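Long-range contacts in YghZ aldo-keto reductase (Escherichia coli, PDB 3N6Q), which probably catalyses the NAD(P)H-dependent reduction of aldehydes and ketones to alcohols, as a TIM-barrel member of the aldo-keto reductase family: residues Q45-R50 with L80-F85; E74-G78 with S123-M127. All coordinates share one frame. Where two conformers were deposited one is given. Residue numbers count along the deposited sequence, not the author numbering.

Interaction 1 (Q45-R50 with L80-F85); sequences QRAILR and LLREDF. With MG (magnesium ion), chain J.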
# COMPACT_ATOMS: atom_id res chain seq x y z
N GLN B 45 27.59 20.18 18.04
CA GLN B 45 26.52 19.18 17.83
C GLN B 45 27.05 17.73 17.84
O GLN B 45 26.44 16.82 18.39
CB GLN B 45 25.79 19.50 16.51
CG GLN B 45 25.27 20.92 16.38
CD GLN B 45 24.53 21.08 15.06
OE1 GLN B 45 23.95 20.11 14.55
NE2 GLN B 45 24.56 22.27 14.49
N ARG B 46 28.18 17.49 17.17
CA ARG B 46 28.67 16.15 17.02
C ARG B 46 29.02 15.57 18.39
O ARG B 46 28.76 14.40 18.65
CB ARG B 46 29.98 16.14 16.16
CG ARG B 46 30.57 14.74 16.07
CD ARG B 46 31.96 14.75 15.37
NE ARG B 46 31.99 15.67 14.25
CZ ARG B 46 31.55 15.38 13.03
NH1 ARG B 46 31.00 14.18 12.78
NH2 ARG B 46 31.66 16.31 12.08
N ALA B 47 29.62 16.40 19.23
CA ALA B 47 30.06 15.95 20.57
C ALA B 47 28.86 15.56 21.44
O ALA B 47 28.91 14.51 22.18
CB ALA B 47 30.84 17.04 21.24
N ILE B 48 27.80 16.39 21.37
CA ILE B 48 26.52 16.08 22.01
C ILE B 48 25.91 14.75 21.57
O ILE B 48 25.52 13.92 22.43
CB ILE B 48 25.50 17.25 21.95
CG1 ILE B 48 26.07 18.57 22.55
CG2 ILE B 48 24.16 16.77 22.63
CD1 ILE B 48 25.41 19.88 22.09
N LEU B 49 25.75 14.49 20.25
CA LEU B 49 25.15 13.22 19.83
C LEU B 49 25.96 12.03 20.24
O LEU B 49 25.42 10.92 20.55
CB LEU B 49 24.91 13.17 18.29
CG LEU B 49 24.01 14.31 17.77
CD1 LEU B 49 23.80 14.18 16.23
CD2 LEU B 49 22.60 14.22 18.41
N ARG B 50 27.29 12.17 20.09
CA ARG B 50 28.13 11.02 20.38
C ARG B 50 28.08 10.68 21.87
O ARG B 50 28.05 9.52 22.23
CB ARG B 50 29.60 11.31 20.03
CG ARG B 50 29.84 11.33 18.51
CD ARG B 50 31.35 11.54 18.27
NE ARG B 50 31.72 11.40 16.85
CZ ARG B 50 32.98 11.34 16.42
NH1 ARG B 50 33.99 11.43 17.29
NH2 ARG B 50 33.24 11.24 15.10
N LEU B 80 25.15 14.36 10.47
CA LEU B 80 25.87 13.64 11.54
C LEU B 80 25.52 12.18 11.57
O LEU B 80 26.41 11.33 11.85
CB LEU B 80 25.68 14.31 12.91
CG LEU B 80 26.29 15.71 12.97
CD1 LEU B 80 25.84 16.38 14.28
CD2 LEU B 80 27.82 15.62 12.91
N LEU B 81 24.26 11.84 11.22
CA LEU B 81 23.84 10.44 11.12
C LEU B 81 24.67 9.74 10.05
O LEU B 81 25.14 8.60 10.25
CB LEU B 81 22.38 10.29 10.73
CG LEU B 81 21.16 10.38 11.64
CD1 LEU B 81 19.98 9.69 10.84
CD2 LEU B 81 21.47 9.65 12.99
N ARG B 82 24.81 10.39 8.89
CA ARG B 82 25.59 9.82 7.80
C ARG B 82 27.06 9.71 8.17
O ARG B 82 27.71 8.72 7.83
CB ARG B 82 25.40 10.60 6.48
CG ARG B 82 24.07 10.31 5.80
CD ARG B 82 23.85 11.12 4.48
NE ARG B 82 24.09 12.55 4.63
CZ ARG B 82 23.13 13.47 4.73
NH1 ARG B 82 21.86 13.13 4.67
NH2 ARG B 82 23.45 14.73 4.85
N GLU B 83 27.61 10.72 8.84
CA GLU B 83 29.05 10.73 9.15
C GLU B 83 29.41 9.74 10.27
O GLU B 83 30.36 8.94 10.13
CB GLU B 83 29.56 12.14 9.52
CG GLU B 83 29.82 13.09 8.30
CD GLU B 83 30.54 14.37 8.67
OE1 GLU B 83 30.84 14.54 9.86
OE2 GLU B 83 30.91 15.20 7.76
N ASP B 84 28.59 9.70 11.34
CA ASP B 84 28.97 8.99 12.57
C ASP B 84 28.08 7.81 12.93
O ASP B 84 28.46 6.98 13.78
CB ASP B 84 28.98 9.97 13.74
CG ASP B 84 30.15 10.93 13.71
OD1 ASP B 84 31.16 10.69 12.99
OD2 ASP B 84 30.09 11.91 14.48
N PHE B 85 26.86 7.76 12.37
CA PHE B 85 25.89 6.77 12.82
C PHE B 85 25.40 5.87 11.70
O PHE B 85 24.42 5.22 11.88
CB PHE B 85 24.69 7.44 13.54
CG PHE B 85 25.05 8.11 14.83
CD1 PHE B 85 24.76 7.48 16.04
CD2 PHE B 85 25.49 9.43 14.85
CE1 PHE B 85 25.04 8.11 17.24
CE2 PHE B 85 25.76 10.09 16.03
CZ PHE B 85 25.57 9.40 17.24
MG MG J . 32.11 16.58 7.90
O HOH W 1 27.68 13.01 15.95
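Two successive outer helices of the TIM barrel, 42-54 and 72-84, meet here through a salt-bridge network lying over a small apolar layer. The short segments cross at -69° with their axes 11.3 Å apart, a wide spacing that long side chains fill. R46 NH1 donates to both E83 OE1 (2.9 Å) and D84 OD2 (3.0 Å), and R46 NH2 adds a second bond to E83 OE1 (3.0 Å). One turn on, R50 meets D84 side-on, NE to OD2 at 2.9 Å and NH2 to OD1 at 3.0 Å, so D84 OD2 is shared by two arginines. A water donates to the same D84 OD2 (3.0 Å) and to R46 O (3.2 Å), joining the carboxylate to the helix backbone. The other oxygen of E83, OE2, binds the magnesium ion at 1.8 Å. Beneath the charges, L80 CD1 packs on L49 CD1 (3.6 Å) and Q45 CB (3.8 Å), while L80 CD2 covers one face of the R46 guanidinium. F85, where the chain leaves the helix, turns its ring edge to L49 O (CZ to O 3.6 Å). W3 borders this end, in cation-pi contact with R50 and edge-to-face with F85. L49 also rests on L30 of strand 24-31, so the contact joins two consecutive helices of the outer layer of the TIM barrel to the sheet they cover.

Interaction 2 (E74-G78 with S123-M127); sequences EENFG and SLKRM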
# COMPACT_ATOMS: atom_id res chain seq x y z
N GLU B 74 17.07 19.18 11.60
CA GLU B 74 16.96 17.95 10.84
C GLU B 74 18.14 17.75 9.86
O GLU B 74 18.60 16.63 9.69
CB GLU B 74 15.66 18.00 10.03
CG GLU B 74 14.45 17.55 10.97
CD GLU B 74 13.14 17.68 10.27
OE1 GLU B 74 13.11 18.41 9.21
OE2 GLU B 74 12.13 17.07 10.73
N GLU B 75 18.44 18.81 9.09
CA GLU B 75 19.60 18.70 8.13
C GLU B 75 20.92 18.34 8.83
O GLU B 75 21.68 17.47 8.36
CB GLU B 75 19.81 20.04 7.43
CG GLU B 75 18.70 20.40 6.54
CD GLU B 75 18.92 21.75 5.81
OE1 GLU B 75 19.79 22.54 6.18
OE2 GLU B 75 18.15 22.01 4.85
N ASN B 76 21.18 19.00 9.95
CA ASN B 76 22.45 18.81 10.68
C ASN B 76 22.49 17.44 11.29
O ASN B 76 23.47 16.69 11.17
CB ASN B 76 22.62 19.89 11.76
CG ASN B 76 23.07 21.20 11.20
OD1 ASN B 76 23.76 21.24 10.17
ND2 ASN B 76 22.66 22.29 11.83
N PHE B 77 21.36 17.07 11.91
CA PHE B 77 21.24 15.69 12.33
C PHE B 77 21.44 14.70 11.19
O PHE B 77 22.11 13.66 11.35
CB PHE B 77 19.86 15.45 13.00
CG PHE B 77 19.68 14.07 13.55
CD1 PHE B 77 20.25 13.71 14.78
CD2 PHE B 77 18.79 13.18 12.94
CE1 PHE B 77 20.01 12.47 15.36
CE2 PHE B 77 18.55 11.93 13.50
CZ PHE B 77 19.17 11.57 14.72
N GLY B 78 20.80 14.95 10.05
CA GLY B 78 21.02 14.00 8.93
C GLY B 78 22.51 13.87 8.54
O GLY B 78 22.97 12.80 8.21
N SER B 123 10.88 16.43 5.87
CA SER B 123 11.75 15.99 6.99
C SER B 123 12.61 14.77 6.62
O SER B 123 13.77 14.69 6.99
CB SER B 123 10.85 15.58 8.22
OG SER B 123 10.30 16.74 8.81
N LEU B 124 12.01 13.79 5.97
CA LEU B 124 12.75 12.59 5.59
C LEU B 124 13.88 12.97 4.60
O LEU B 124 14.98 12.41 4.62
CB LEU B 124 11.83 11.59 4.96
CG LEU B 124 10.72 11.02 5.92
CD1 LEU B 124 9.79 10.10 5.11
CD2 LEU B 124 11.39 10.09 6.98
N LYS B 125 13.56 13.88 3.70
CA LYS B 125 14.63 14.39 2.79
C LYS B 125 15.73 15.14 3.47
O LYS B 125 16.92 14.87 3.20
CB LYS B 125 14.00 15.27 1.69
CG LYS B 125 15.03 15.84 0.70
CD LYS B 125 14.25 16.60 -0.40
CE LYS B 125 15.08 16.86 -1.65
NZ LYS B 125 14.15 17.56 -2.63
N ARG B 126 15.40 16.03 4.40
CA ARG B 126 16.40 16.73 5.20
C ARG B 126 17.30 15.77 6.00
O ARG B 126 18.51 16.01 6.11
CB ARG B 126 15.77 17.80 6.10
CG ARG B 126 15.33 19.12 5.35
CD ARG B 126 14.92 20.22 6.32
NE ARG B 126 13.70 19.83 7.04
CZ ARG B 126 12.47 20.17 6.66
NH1 ARG B 126 12.26 20.88 5.52
NH2 ARG B 126 11.42 19.68 7.35
N MET B 127 16.70 14.76 6.61
CA MET B 127 17.45 13.88 7.54
C MET B 127 18.11 12.75 6.75
O MET B 127 18.93 12.01 7.28
CB MET B 127 16.46 13.27 8.60
CG MET B 127 16.07 14.33 9.58
SD MET B 127 15.27 13.64 11.08
CE MET B 127 13.60 13.39 10.42
O HOH W 2 21.50 16.42 5.90
O HOH W 3 21.19 10.88 6.95
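M127 lays its side chain along one turn of helix 72-84: CG rests 3.4 Å from E74 O and 3.7 Å from E74 CB, and SD reaches F77 CD2 at 4.0 Å. The sulfur stands 5.2 Å from the F77 ring centroid in an oblique Met-aromatic contact. At G78 the backbones come together, G78 CA lying 3.3 Å from M127 O; a CB there would clash with the carbonyl oxygens of R126 and M127. This closeness brings the segment axes to 7.9 Å, at 42°, and lets E75 CA make a CA-H...O contact with R126 O (3.5 Å). Two waters join the C-terminal carbonyls of helix 113-127 to the neighbouring helix, one donating to E75 O and R126 O, the other to G78 O and M127 O. At the far end, the buried carboxylate of E74 takes R126 NE (2.7 Å) and NH2 (2.8 Å) on OE1, and S123 OG (2.7 Å) on OE2, which also bonds T96 of strand 93-98. F77 and M127 both touch I94 on that strand, so the contact covers that strand from the outside of the barrel: the close helix-helix packing of consecutive beta-alpha units in a TIM barrel.

In the fold
From the N terminus the chain runs through helix 42-54, strand 59-61 and helix 72-84, where interaction 1 closes a loop of 29 residues between its segments. Interaction 2 starts from the earlier turns of that same helix and closes the next loop, of 44 residues, by way of strand 93-98 to the end of helix 113-127. Because 74-78 precedes 80-85, the two loops cross rather than nest. Helix 72-84 thus joins both neighbours in the outer layer around parallel strands 24-31, 59-61 and 93-98. The two contacts, with centres about 12 Å apart, touch directly through Q45 with N76 and L49 with F77.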